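Local coordinates for protein multicopper oxidase type 1 (Nitrosomonas europaea, PDB 3G5W) that binds copper in a blue copper site and in clusters shared between subunits, and probably works as a two-domain, laccase-like multicopper oxidase, at residues H111-G116 with A195-H200; L143-S148 with G266-T271; T12-V17 with F22-F27; I58-M63 with G119-E124; F164-Y167 with K172-P175. All coordinates share one frame; numbering follows the deposited sequence.

Contact 1 (H111-G116 with A195-H200); sequences HVTMRG and AGDHVH. With CU (copper (II) ion), chain G.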
# COMPACT_ATOMS: atom_id res chain seq x y z
N HIS A 111 -9.44 -19.49 -4.91
CA HIS A 111 -10.61 -19.73 -4.05
C HIS A 111 -11.09 -18.49 -3.30
O HIS A 111 -12.29 -18.21 -3.25
CB HIS A 111 -10.36 -20.89 -3.07
CG HIS A 111 -10.31 -22.24 -3.73
ND1 HIS A 111 -10.71 -23.40 -3.08
CD2 HIS A 111 -9.93 -22.62 -4.97
CE1 HIS A 111 -10.55 -24.43 -3.89
NE2 HIS A 111 -10.09 -23.99 -5.04
N VAL A 112 -10.14 -17.75 -2.71
CA VAL A 112 -10.49 -16.52 -1.98
C VAL A 112 -10.67 -15.35 -2.95
O VAL A 112 -11.71 -14.69 -2.93
CB VAL A 112 -9.46 -16.18 -0.86
CG1 VAL A 112 -9.89 -14.94 -0.08
CG2 VAL A 112 -9.31 -17.34 0.09
N THR A 113 -9.67 -15.12 -3.80
CA THR A 113 -9.70 -14.01 -4.76
C THR A 113 -10.96 -13.99 -5.64
O THR A 113 -11.59 -12.93 -5.79
CB THR A 113 -8.44 -13.99 -5.65
OG1 THR A 113 -7.27 -13.95 -4.82
CG2 THR A 113 -8.43 -12.79 -6.60
N MET A 114 -11.35 -15.14 -6.20
CA MET A 114 -12.43 -15.15 -7.19
C MET A 114 -13.51 -16.24 -7.08
O MET A 114 -14.31 -16.41 -8.00
CB MET A 114 -11.86 -15.11 -8.61
CG MET A 114 -11.06 -16.35 -9.03
SD MET A 114 -10.15 -16.09 -10.58
CE MET A 114 -8.78 -15.06 -10.03
N ARG A 115 -13.56 -16.95 -5.96
CA ARG A 115 -14.64 -17.94 -5.78
C ARG A 115 -15.53 -17.63 -4.58
O ARG A 115 -16.33 -18.47 -4.16
CB ARG A 115 -14.08 -19.37 -5.71
CG ARG A 115 -13.26 -19.80 -6.94
CD ARG A 115 -14.09 -19.88 -8.22
NE ARG A 115 -13.23 -19.99 -9.39
CZ ARG A 115 -13.56 -19.57 -10.62
NH1 ARG A 115 -12.68 -19.71 -11.61
NH2 ARG A 115 -14.74 -19.03 -10.86
N GLY A 116 -15.40 -16.41 -4.04
CA GLY A 116 -16.28 -15.90 -2.98
C GLY A 116 -16.27 -16.66 -1.67
O GLY A 116 -17.27 -16.67 -0.95
N ALA A 195 -10.64 -8.32 1.57
CA ALA A 195 -10.81 -9.71 1.15
C ALA A 195 -10.11 -9.99 -0.18
O ALA A 195 -9.91 -11.15 -0.55
CB ALA A 195 -12.30 -10.06 1.08
N GLY A 196 -9.71 -8.92 -0.86
CA GLY A 196 -9.18 -9.01 -2.22
C GLY A 196 -7.67 -9.09 -2.34
O GLY A 196 -6.95 -9.15 -1.34
N ASP A 197 -7.20 -9.06 -3.58
CA ASP A 197 -5.78 -9.19 -3.91
C ASP A 197 -5.07 -7.84 -3.96
O ASP A 197 -3.84 -7.78 -3.87
CB ASP A 197 -5.64 -9.90 -5.27
CG ASP A 197 -4.23 -10.36 -5.54
OD1 ASP A 197 -3.82 -11.38 -4.96
OD2 ASP A 197 -3.53 -9.69 -6.33
N HIS A 198 -5.85 -6.77 -4.10
CA HIS A 198 -5.33 -5.42 -4.28
C HIS A 198 -5.46 -4.60 -3.00
O HIS A 198 -6.31 -4.87 -2.15
CB HIS A 198 -6.10 -4.69 -5.38
CG HIS A 198 -5.86 -5.21 -6.76
ND1 HIS A 198 -6.23 -4.51 -7.90
CD2 HIS A 198 -5.30 -6.37 -7.20
CE1 HIS A 198 -5.90 -5.21 -8.97
NE2 HIS A 198 -5.34 -6.34 -8.58
N VAL A 199 -4.61 -3.58 -2.90
CA VAL A 199 -4.78 -2.51 -1.93
C VAL A 199 -5.97 -1.63 -2.38
O VAL A 199 -6.14 -1.38 -3.57
CB VAL A 199 -3.49 -1.65 -1.82
CG1 VAL A 199 -3.63 -0.61 -0.74
CG2 VAL A 199 -2.28 -2.54 -1.53
N HIS A 200 -6.79 -1.20 -1.43
CA HIS A 200 -7.89 -0.29 -1.72
C HIS A 200 -7.68 0.98 -0.90
O HIS A 200 -7.12 0.91 0.19
CB HIS A 200 -9.23 -0.94 -1.36
CG HIS A 200 -9.45 -2.26 -2.02
ND1 HIS A 200 -9.88 -2.38 -3.33
CD2 HIS A 200 -9.25 -3.52 -1.58
CE1 HIS A 200 -9.94 -3.66 -3.65
NE2 HIS A 200 -9.56 -4.37 -2.61
CU CU G . -11.49 -23.51 -1.12
O HOH W 1 -11.98 -11.66 -2.62
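Val112 lays its CG1 methyl against the backbone carbonyl of Ala195, with CG1 3.8 Å from Ala195 O. That branch stands anti to the backbone N (chi1 -177°), which sends it out from helix 108-114 to the loop between strands 187-194 and 200-204. One residue on, Thr113 CG2 approaches Asp197 CB at 4.2 Å, a light touch. The polar link is indirect: a water can donate to Val112 O (3.1 Å) or Ala195 O (3.0 Å), with other acceptors competing for its protons. No direct hydrogen bond joins the segments. Asp197 OD1 instead accepts from Thr256 N of the second subunit, which places the contact beside a subunit boundary. On the same helix, His111 ND1 binds copper at 2.1 Å, together with His56 and Cys104. With Met117 in the site as well, this is the His-Cys-His-Met set of a type 1 blue copper centre in a cupredoxin domain, whose ligand-bearing helix here abuts the second domain.

Contact 2 (L143-S148 with G266-T271); sequences LSDWVS and GGIMTT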
# COMPACT_ATOMS: atom_id res chain seq x y z
N LEU A 143 -14.21 -6.03 0.64
CA LEU A 143 -13.71 -5.54 -0.65
C LEU A 143 -13.02 -6.66 -1.41
O LEU A 143 -12.13 -7.32 -0.88
CB LEU A 143 -12.72 -4.38 -0.42
CG LEU A 143 -13.20 -3.29 0.55
CD1 LEU A 143 -12.06 -2.33 0.89
CD2 LEU A 143 -14.41 -2.55 -0.02
N SER A 144 -13.42 -6.84 -2.67
CA SER A 144 -12.91 -7.94 -3.50
C SER A 144 -12.59 -7.48 -4.91
O SER A 144 -13.21 -6.55 -5.42
CB SER A 144 -13.93 -9.07 -3.58
OG SER A 144 -14.05 -9.72 -2.33
N ASP A 145 -11.63 -8.18 -5.53
CA ASP A 145 -11.18 -7.90 -6.90
C ASP A 145 -11.31 -9.18 -7.73
O ASP A 145 -10.89 -10.26 -7.29
CB ASP A 145 -9.73 -7.41 -6.87
CG ASP A 145 -9.50 -6.40 -5.75
OD1 ASP A 145 -9.99 -5.27 -5.86
OD2 ASP A 145 -8.84 -6.75 -4.75
N TRP A 146 -11.90 -9.08 -8.92
CA TRP A 146 -12.27 -10.26 -9.70
C TRP A 146 -11.64 -10.25 -11.09
O TRP A 146 -11.45 -9.19 -11.67
CB TRP A 146 -13.79 -10.37 -9.85
CG TRP A 146 -14.57 -10.29 -8.55
CD1 TRP A 146 -14.81 -9.16 -7.80
CD2 TRP A 146 -15.23 -11.37 -7.87
NE1 TRP A 146 -15.56 -9.48 -6.69
CE2 TRP A 146 -15.83 -10.82 -6.70
CE3 TRP A 146 -15.37 -12.74 -8.11
CZ2 TRP A 146 -16.57 -11.60 -5.80
CZ3 TRP A 146 -16.10 -13.51 -7.22
CH2 TRP A 146 -16.69 -12.94 -6.07
N VAL A 147 -11.33 -11.44 -11.60
CA VAL A 147 -10.80 -11.63 -12.96
C VAL A 147 -11.86 -12.36 -13.81
O VAL A 147 -12.01 -13.58 -13.70
CB VAL A 147 -9.47 -12.44 -12.95
CG1 VAL A 147 -8.92 -12.61 -14.37
CG2 VAL A 147 -8.42 -11.75 -12.06
N SER A 148 -12.58 -11.61 -14.65
CA SER A 148 -13.75 -12.16 -15.35
C SER A 148 -13.45 -13.27 -16.36
O SER A 148 -14.34 -14.07 -16.69
CB SER A 148 -14.57 -11.05 -16.02
OG SER A 148 -13.92 -10.55 -17.17
N GLY A 266 -18.41 2.59 -11.94
CA GLY A 266 -18.75 1.29 -11.39
C GLY A 266 -17.85 0.91 -10.23
O GLY A 266 -17.33 1.78 -9.53
N GLY A 267 -17.66 -0.40 -10.04
CA GLY A 267 -16.73 -0.91 -9.04
C GLY A 267 -17.08 -0.59 -7.60
O GLY A 267 -18.25 -0.62 -7.21
N ILE A 268 -16.04 -0.29 -6.82
CA ILE A 268 -16.15 -0.09 -5.37
C ILE A 268 -16.61 1.35 -5.06
O ILE A 268 -15.81 2.28 -4.97
CB ILE A 268 -14.84 -0.50 -4.63
CG1 ILE A 268 -14.61 -2.01 -4.79
CG2 ILE A 268 -14.90 -0.13 -3.14
CD1 ILE A 268 -13.21 -2.51 -4.43
N MET A 269 -17.92 1.50 -4.92
CA MET A 269 -18.55 2.80 -4.82
C MET A 269 -19.96 2.67 -4.26
O MET A 269 -20.72 1.77 -4.65
CB MET A 269 -18.56 3.43 -6.22
CG MET A 269 -19.27 4.75 -6.37
SD MET A 269 -18.52 5.80 -7.64
CE MET A 269 -18.61 4.78 -9.12
N THR A 270 -20.31 3.55 -3.32
CA THR A 270 -21.70 3.74 -2.91
C THR A 270 -21.90 5.19 -2.45
O THR A 270 -21.02 6.04 -2.64
CB THR A 270 -22.20 2.69 -1.86
OG1 THR A 270 -23.62 2.80 -1.70
CG2 THR A 270 -21.53 2.85 -0.49
N THR A 271 -23.07 5.49 -1.88
CA THR A 271 -23.32 6.81 -1.30
C THR A 271 -23.82 6.71 0.13
O THR A 271 -24.34 5.66 0.54
CB THR A 271 -24.35 7.63 -2.13
OG1 THR A 271 -25.64 7.00 -2.05
CG2 THR A 271 -23.93 7.73 -3.58
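Leu143 and Ile268 meet at about a right angle, each offering one methyl: Leu143 CD2 lies 4.0 Å from Ile268 CG2, and this is the apolar side-chain contact of the pair. Ile268 leaves its backbone pointing toward strand 137-146, whereas Leu143 starts off alongside and its branched end comes nearer. In Ile268, chi1 of -65° sets CG2 anti to the backbone N, where it meets Leu143, and places CG1 beside that N, from which CD1 extends to Ser144 O at 4.2 Å and to the carboxylate of Asp145, 4.5 Å from OD1. These last two are loose van der Waals approaches, and no hydrogen bond crosses the contact. The backbones stay well separated, with 7.6 Å between Leu143 CA and Ile268 CA, which fits packing between sheets and excludes strand pairing. Asp145 spends its polar end elsewhere, its OD2 accepting from His198 N. His200 and Ile202 of strand 200-204 touch both Leu143 and Ile268, and Tyr167 and Ile169 of strand 166-169 also pack on Ile268. The isoleucine, just ahead of strand 269-274, therefore sits between the two sheets of the second domain, facing strand 137-146.

Contact 3 (T12-V17 with F22-F27); sequences TRIVLV and FHTFAF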
# COMPACT_ATOMS: atom_id res chain seq x y z
N THR A 12 -22.14 -22.34 -6.68
CA THR A 12 -23.14 -21.28 -6.64
C THR A 12 -22.87 -20.20 -7.68
O THR A 12 -21.73 -19.75 -7.84
CB THR A 12 -23.18 -20.64 -5.23
OG1 THR A 12 -23.47 -21.65 -4.25
CG2 THR A 12 -24.23 -19.54 -5.14
N ARG A 13 -23.91 -19.78 -8.39
CA ARG A 13 -23.81 -18.68 -9.35
C ARG A 13 -24.22 -17.37 -8.68
O ARG A 13 -25.29 -17.29 -8.09
CB ARG A 13 -24.67 -18.95 -10.58
CG ARG A 13 -24.59 -17.89 -11.66
CD ARG A 13 -25.11 -18.39 -13.02
NE ARG A 13 -24.66 -19.75 -13.36
CZ ARG A 13 -23.42 -20.08 -13.74
NH1 ARG A 13 -22.46 -19.17 -13.81
NH2 ARG A 13 -23.13 -21.35 -14.03
N ILE A 14 -23.35 -16.37 -8.76
CA ILE A 14 -23.69 -15.01 -8.30
C ILE A 14 -23.53 -14.03 -9.47
O ILE A 14 -22.90 -14.36 -10.47
CB ILE A 14 -22.83 -14.54 -7.08
CG1 ILE A 14 -21.35 -14.36 -7.45
CG2 ILE A 14 -23.02 -15.50 -5.88
CD1 ILE A 14 -20.52 -13.63 -6.37
N VAL A 15 -24.12 -12.85 -9.33
CA VAL A 15 -24.03 -11.80 -10.33
C VAL A 15 -23.42 -10.56 -9.68
O VAL A 15 -23.97 -10.03 -8.71
CB VAL A 15 -25.42 -11.46 -10.94
CG1 VAL A 15 -25.31 -10.29 -11.91
CG2 VAL A 15 -26.02 -12.69 -11.65
N LEU A 16 -22.28 -10.11 -10.20
CA LEU A 16 -21.59 -8.95 -9.62
C LEU A 16 -22.31 -7.65 -9.97
O LEU A 16 -22.66 -6.86 -9.08
CB LEU A 16 -20.13 -8.91 -10.09
CG LEU A 16 -19.24 -10.14 -9.87
CD1 LEU A 16 -17.80 -9.83 -10.30
CD2 LEU A 16 -19.28 -10.64 -8.42
N VAL A 17 -22.53 -7.44 -11.26
CA VAL A 17 -23.25 -6.29 -11.81
C VAL A 17 -23.79 -6.69 -13.16
O VAL A 17 -23.21 -7.55 -13.82
CB VAL A 17 -22.36 -5.07 -12.14
CG1 VAL A 17 -22.83 -3.80 -11.44
CG2 VAL A 17 -20.87 -5.37 -12.01
N PHE A 22 -20.61 -14.98 -11.94
CA PHE A 22 -19.40 -15.67 -11.52
C PHE A 22 -19.74 -17.00 -10.86
O PHE A 22 -20.73 -17.10 -10.14
CB PHE A 22 -18.60 -14.79 -10.54
CG PHE A 22 -17.16 -14.62 -10.94
CD1 PHE A 22 -16.20 -15.54 -10.54
CD2 PHE A 22 -16.77 -13.54 -11.72
CE1 PHE A 22 -14.86 -15.38 -10.91
CE2 PHE A 22 -15.44 -13.37 -12.09
CZ PHE A 22 -14.49 -14.30 -11.69
N HIS A 23 -18.90 -18.01 -11.10
CA HIS A 23 -19.01 -19.31 -10.46
C HIS A 23 -18.27 -19.25 -9.13
O HIS A 23 -17.08 -18.91 -9.08
CB HIS A 23 -18.41 -20.39 -11.37
CG HIS A 23 -18.66 -21.80 -10.92
ND1 HIS A 23 -18.42 -22.23 -9.64
CD2 HIS A 23 -19.08 -22.88 -11.61
CE1 HIS A 23 -18.71 -23.52 -9.55
NE2 HIS A 23 -19.12 -23.94 -10.73
N THR A 24 -18.96 -19.56 -8.04
CA THR A 24 -18.39 -19.49 -6.70
C THR A 24 -18.57 -20.79 -5.93
O THR A 24 -19.47 -21.59 -6.22
CB THR A 24 -19.00 -18.33 -5.86
OG1 THR A 24 -20.41 -18.56 -5.66
CG2 THR A 24 -18.79 -16.98 -6.54
N PHE A 25 -17.69 -20.99 -4.94
CA PHE A 25 -17.82 -22.08 -3.98
C PHE A 25 -18.26 -21.45 -2.67
O PHE A 25 -17.44 -21.11 -1.82
CB PHE A 25 -16.49 -22.84 -3.81
CG PHE A 25 -15.77 -23.14 -5.10
CD1 PHE A 25 -16.46 -23.64 -6.20
CD2 PHE A 25 -14.40 -22.94 -5.21
CE1 PHE A 25 -15.79 -23.91 -7.40
CE2 PHE A 25 -13.72 -23.22 -6.40
CZ PHE A 25 -14.42 -23.70 -7.50
N ALA A 26 -19.57 -21.30 -2.52
CA ALA A 26 -20.14 -20.42 -1.51
C ALA A 26 -20.55 -21.13 -0.23
O ALA A 26 -21.23 -22.16 -0.26
CB ALA A 26 -21.33 -19.68 -2.10
N PHE A 27 -20.15 -20.56 0.90
CA PHE A 27 -20.61 -21.05 2.19
C PHE A 27 -22.11 -20.78 2.33
O PHE A 27 -22.57 -19.64 2.18
CB PHE A 27 -19.80 -20.42 3.33
CG PHE A 27 -18.33 -20.74 3.29
CD1 PHE A 27 -17.87 -22.02 3.56
CD2 PHE A 27 -17.39 -19.75 2.98
CE1 PHE A 27 -16.50 -22.33 3.51
CE2 PHE A 27 -16.02 -20.04 2.94
CZ PHE A 27 -15.58 -21.33 3.21
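Strands 12-15 and 22-27 run antiparallel with a marked twist, their axes 127° apart, and pair through Thr12 with Thr24 and Ile14 with Phe22 as hydrogen-bonded pairs and Arg13 with His23 as a non-hydrogen-bonded one. The Ile14 N bond to Phe22 O is nearly straight (170° at hydrogen, 3.0 Å). Thr12 O is gripped twice: Thr24 N donates at 2.8 Å, and Thr24 OG1 donates, also at 2.8 Å, from above the carbonyl plane. With chi1 at 63°, OG1 lies between its own N and carbonyl carbon, which leaves CG2 to meet Ile14 CG1 at 3.8 Å. A valine at Thr24 removes the hydroxyl and would probably leave Thr12 O held by Thr24 N alone. Ala26 CB lies 3.6 Å from Thr12 OG1, which is hydrogen-bonded to the backbone O of Glu10. Further along, Leu16 CD1 meets Phe22 CD2 at 4.1 Å, close to Trp146 of the other domain. The side chains thus change from hydroxyl to hydrocarbon toward that domain, while the backbone bonds continue.

Contact 4 (I58-M63 with G119-E124); sequences IHWHGM and GPLIVE. With C1O (Cu-O linkage), chain L; C2O (Cu-O-Cu linkage), chain K.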
# COMPACT_ATOMS: atom_id res chain seq x y z
N ILE A 58 -11.68 -23.98 6.22
CA ILE A 58 -12.00 -22.63 6.68
C ILE A 58 -10.96 -22.18 7.69
O ILE A 58 -10.77 -22.82 8.74
CB ILE A 58 -13.40 -22.48 7.30
CG1 ILE A 58 -14.49 -22.94 6.33
CG2 ILE A 58 -13.65 -21.01 7.71
CD1 ILE A 58 -15.89 -22.75 6.86
N HIS A 59 -10.31 -21.08 7.36
CA HIS A 59 -9.39 -20.45 8.28
C HIS A 59 -10.10 -19.26 8.93
O HIS A 59 -10.78 -18.49 8.27
CB HIS A 59 -8.12 -20.00 7.55
CG HIS A 59 -7.29 -19.05 8.35
ND1 HIS A 59 -6.80 -19.37 9.60
CD2 HIS A 59 -6.88 -17.79 8.09
CE1 HIS A 59 -6.11 -18.34 10.06
NE2 HIS A 59 -6.16 -17.37 9.17
N TRP A 60 -9.93 -19.13 10.24
CA TRP A 60 -10.59 -18.10 11.03
C TRP A 60 -9.58 -16.98 11.28
O TRP A 60 -8.83 -16.99 12.27
CB TRP A 60 -11.17 -18.72 12.31
CG TRP A 60 -11.91 -20.00 11.99
CD1 TRP A 60 -11.40 -21.27 12.00
CD2 TRP A 60 -13.28 -20.12 11.57
NE1 TRP A 60 -12.37 -22.18 11.62
CE2 TRP A 60 -13.53 -21.50 11.35
CE3 TRP A 60 -14.32 -19.21 11.36
CZ2 TRP A 60 -14.78 -21.98 10.93
CZ3 TRP A 60 -15.56 -19.68 10.95
CH2 TRP A 60 -15.78 -21.06 10.74
N HIS A 61 -9.56 -16.03 10.35
CA HIS A 61 -8.54 -14.97 10.31
C HIS A 61 -8.74 -13.97 11.45
O HIS A 61 -9.71 -13.22 11.46
CB HIS A 61 -8.59 -14.23 8.97
CG HIS A 61 -7.46 -13.25 8.78
ND1 HIS A 61 -6.70 -13.21 7.63
CD2 HIS A 61 -6.94 -12.31 9.61
CE1 HIS A 61 -5.78 -12.27 7.75
NE2 HIS A 61 -5.91 -11.70 8.94
N GLY A 62 -7.79 -13.96 12.38
CA GLY A 62 -7.86 -13.11 13.56
C GLY A 62 -8.11 -13.89 14.83
O GLY A 62 -7.93 -13.37 15.93
N MET A 63 -8.56 -15.14 14.68
CA MET A 63 -8.72 -16.02 15.83
C MET A 63 -7.35 -16.55 16.23
O MET A 63 -6.65 -17.16 15.42
CB MET A 63 -9.69 -17.17 15.53
CG MET A 63 -11.16 -16.78 15.39
SD MET A 63 -11.88 -16.02 16.87
CE MET A 63 -11.68 -14.28 16.50
N GLY A 119 -16.40 -14.60 4.50
CA GLY A 119 -17.50 -13.96 5.22
C GLY A 119 -16.97 -13.32 6.48
O GLY A 119 -15.79 -13.52 6.82
N PRO A 120 -17.81 -12.54 7.17
CA PRO A 120 -17.37 -11.80 8.35
C PRO A 120 -17.57 -12.55 9.68
O PRO A 120 -18.56 -13.25 9.88
CB PRO A 120 -18.24 -10.54 8.30
CG PRO A 120 -19.54 -11.00 7.67
CD PRO A 120 -19.22 -12.24 6.82
N LEU A 121 -16.61 -12.39 10.58
CA LEU A 121 -16.71 -12.95 11.92
C LEU A 121 -16.59 -11.80 12.90
O LEU A 121 -15.50 -11.26 13.12
CB LEU A 121 -15.61 -13.99 12.13
CG LEU A 121 -15.29 -14.55 13.53
CD1 LEU A 121 -16.51 -15.20 14.15
CD2 LEU A 121 -14.13 -15.55 13.43
N ILE A 122 -17.73 -11.38 13.44
CA ILE A 122 -17.74 -10.22 14.34
C ILE A 122 -17.79 -10.68 15.79
O ILE A 122 -18.77 -11.30 16.23
CB ILE A 122 -18.90 -9.23 14.04
CG1 ILE A 122 -18.90 -8.79 12.57
CG2 ILE A 122 -18.84 -8.02 15.00
CD1 ILE A 122 -17.57 -8.23 12.05
N VAL A 123 -16.72 -10.41 16.52
CA VAL A 123 -16.61 -10.80 17.91
C VAL A 123 -16.79 -9.55 18.78
O VAL A 123 -15.94 -8.65 18.78
CB VAL A 123 -15.25 -11.48 18.22
CG1 VAL A 123 -15.21 -11.98 19.65
CG2 VAL A 123 -14.99 -12.62 17.25
N GLU A 124 -17.91 -9.51 19.50
CA GLU A 124 -18.24 -8.39 20.37
C GLU A 124 -17.38 -8.44 21.62
O GLU A 124 -17.23 -9.50 22.21
CB GLU A 124 -19.71 -8.45 20.78
CG GLU A 124 -20.70 -8.17 19.67
CD GLU A 124 -20.73 -6.71 19.24
OE1 GLU A 124 -20.54 -5.83 20.11
OE2 GLU A 124 -20.94 -6.43 18.04
CU4 C1O L . -4.91 -15.81 9.36
O3 C1O L . -5.16 -15.49 12.02
CU2 C2O K . -3.02 -17.67 6.29
CU3 C2O K . -6.80 -14.36 6.00
O1 C2O K . -4.53 -16.44 5.95
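Strand 59-61, an outermost strand within this chain of a first-domain sheet, carries histidines of a copper cluster, and this contact packs it and its following turn over strand 118-124. Met63 and Leu121 approach tip to tip, Met63 CG lying 3.8 Å from Leu121 CD2. The methionine bends at chi2 (-61°) and again at chi3, and this doubled-back shape brings its CE methyl to 3.8 Å from Val123 CG2. Leu121 CD2 also comes to 4.2 Å from Trp60 CE3, an oblique approach to the indole. An alanine at Met63 would probably leave Leu121 CD2 and Val123 CG2 without this partner and open a gap between the turn and strand 118-124. A type II turn runs from Trp60 to Met63, closed by a hydrogen bond from Met63 N to Trp60 O. It presents Gly62 N to the oxygen O3 of the Cu-O group, a straight bond of 3.1 Å at 170°. His59 NE2 binds CU4 of that group at 2.0 Å, and His61 ND1 binds CU3 of the Cu-O-Cu group at 2.0 Å. His203 and His253 of the second subunit complete these respective copper spheres, with His103 of the same chain also on CU3. His59 and His61 thus hold copper while Trp60 between them turns to strand 118-124. This His-X-His pair is one of the motifs that bind the trinuclear copper cluster of multicopper oxidases, built here across a subunit interface.

Contact 5 (F164-Y167 with K172-P175); sequences FDYY and KSFP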
# COMPACT_ATOMS: atom_id res chain seq x y z
N PHE A 164 -7.46 -8.10 -13.95
CA PHE A 164 -8.55 -7.80 -13.03
C PHE A 164 -9.46 -6.77 -13.69
O PHE A 164 -8.97 -5.83 -14.30
CB PHE A 164 -8.01 -7.27 -11.69
CG PHE A 164 -7.39 -8.33 -10.83
CD1 PHE A 164 -8.13 -8.97 -9.86
CD2 PHE A 164 -6.05 -8.68 -11.00
CE1 PHE A 164 -7.56 -9.96 -9.06
CE2 PHE A 164 -5.47 -9.68 -10.20
CZ PHE A 164 -6.22 -10.31 -9.23
N ASP A 165 -10.77 -6.96 -13.58
CA ASP A 165 -11.70 -6.07 -14.27
C ASP A 165 -13.02 -5.79 -13.56
O ASP A 165 -13.81 -4.98 -14.05
CB ASP A 165 -11.95 -6.54 -15.72
CG ASP A 165 -12.33 -8.01 -15.81
OD1 ASP A 165 -12.54 -8.68 -14.77
OD2 ASP A 165 -12.42 -8.49 -16.96
N TYR A 166 -13.28 -6.46 -12.44
CA TYR A 166 -14.45 -6.15 -11.60
C TYR A 166 -14.05 -6.02 -10.13
O TYR A 166 -13.20 -6.76 -9.64
CB TYR A 166 -15.60 -7.16 -11.79
CG TYR A 166 -16.28 -7.02 -13.13
CD1 TYR A 166 -17.45 -6.26 -13.28
CD2 TYR A 166 -15.75 -7.64 -14.26
CE1 TYR A 166 -18.07 -6.13 -14.52
CE2 TYR A 166 -16.35 -7.51 -15.51
CZ TYR A 166 -17.51 -6.76 -15.62
OH TYR A 166 -18.11 -6.63 -16.85
N TYR A 167 -14.69 -5.07 -9.45
CA TYR A 167 -14.36 -4.73 -8.07
C TYR A 167 -15.66 -4.57 -7.29
O TYR A 167 -16.58 -3.91 -7.76
CB TYR A 167 -13.51 -3.44 -8.04
CG TYR A 167 -12.37 -3.55 -9.01
CD1 TYR A 167 -11.17 -4.18 -8.64
CD2 TYR A 167 -12.51 -3.12 -10.33
CE1 TYR A 167 -10.13 -4.33 -9.55
CE2 TYR A 167 -11.47 -3.26 -11.25
CZ TYR A 167 -10.28 -3.87 -10.84
OH TYR A 167 -9.24 -4.02 -11.74
N LYS A 172 -21.04 -7.08 -4.85
CA LYS A 172 -21.69 -6.25 -5.88
C LYS A 172 -20.84 -5.05 -6.29
O LYS A 172 -20.15 -4.46 -5.47
CB LYS A 172 -23.07 -5.76 -5.44
CG LYS A 172 -24.06 -6.86 -5.05
CD LYS A 172 -24.31 -7.85 -6.19
CE LYS A 172 -25.48 -7.46 -7.06
NZ LYS A 172 -26.19 -8.69 -7.53
N SER A 173 -20.90 -4.71 -7.57
CA SER A 173 -20.32 -3.46 -8.06
C SER A 173 -21.40 -2.38 -8.15
O SER A 173 -22.57 -2.67 -8.41
CB SER A 173 -19.68 -3.64 -9.43
OG SER A 173 -18.73 -4.71 -9.44
N PHE A 174 -21.00 -1.14 -7.93
CA PHE A 174 -21.83 0.00 -8.26
C PHE A 174 -22.20 -0.10 -9.75
O PHE A 174 -21.35 -0.46 -10.57
CB PHE A 174 -21.06 1.30 -8.00
CG PHE A 174 -21.90 2.54 -8.15
CD1 PHE A 174 -21.97 3.20 -9.37
CD2 PHE A 174 -22.62 3.04 -7.08
CE1 PHE A 174 -22.75 4.35 -9.52
CE2 PHE A 174 -23.40 4.18 -7.21
CZ PHE A 174 -23.47 4.83 -8.43
N PRO A 175 -23.45 0.24 -10.12
CA PRO A 175 -24.53 0.81 -9.30
C PRO A 175 -25.44 -0.18 -8.57
O PRO A 175 -26.55 0.20 -8.18
CB PRO A 175 -25.34 1.62 -10.33
CG PRO A 175 -25.18 0.84 -11.60
CD PRO A 175 -23.85 0.12 -11.54
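Ser173 donates its hydroxyl to the backbone carbonyl of Tyr167, OG to O being 2.8 Å, and this single hydrogen bond is the close-fitting part of the contact. The hydroxyl comes from above the carbonyl plane, about 50° out of it, and the C=O...OG angle is 130°. A chi1 of -54° sets OG beside the serine's own N, and with the side chain starting toward strand 166-169 this brings it to the Tyr167 carbonyl. Around this bond the fit is looser. Ser173 OG lies near the plane of the Tyr166 ring, at its edge, 4.3 Å from CD1. The Tyr167 side chain leaves the backbone pointing away from the loop, and its ring stacks on His257. The more open side comprises Tyr166 and Lys172, both partly exposed; the lysine directs NZ to Val15 O in the other domain. Ser173 is buried, and its backbone bonds to Leu16, so the loop is held from two directions. Nearby, Asp165 and Tyr166 both face Trp146, forming a classic beta bulge. The contact is thus a side-chain-to-backbone hydrogen bond, by which the loop leaving an edge strand of the second cupredoxin domain ties back to that strand beside the interdomain boundary.

Contacts 1 to 4 are buried, whereas contact 5 is partly open. Contact 3 is the one with backbone strand pairing; contacts 2 and 4 rely on apolar side chains, contact 1 adds a bridging water, and contact 5 depends on a hydroxyl. Contacts 2 and 5 share neighbouring strands 137-146 and 166-169, with centres about 3 Å apart. Both meet contact 3 across the domain boundary: Trp146 touches Leu16 and Phe22, and Ser173 packs on Val17. Contact 1 joins this group through Arg115 to His23 and Ala195 to Leu143. Contact 4 lies farthest off, its centre about 24 Å from that of contact 5, but meets contact 3 where Phe27 packs on Ile58. Contacts 1 and 4 include copper ligands and touch the second subunit.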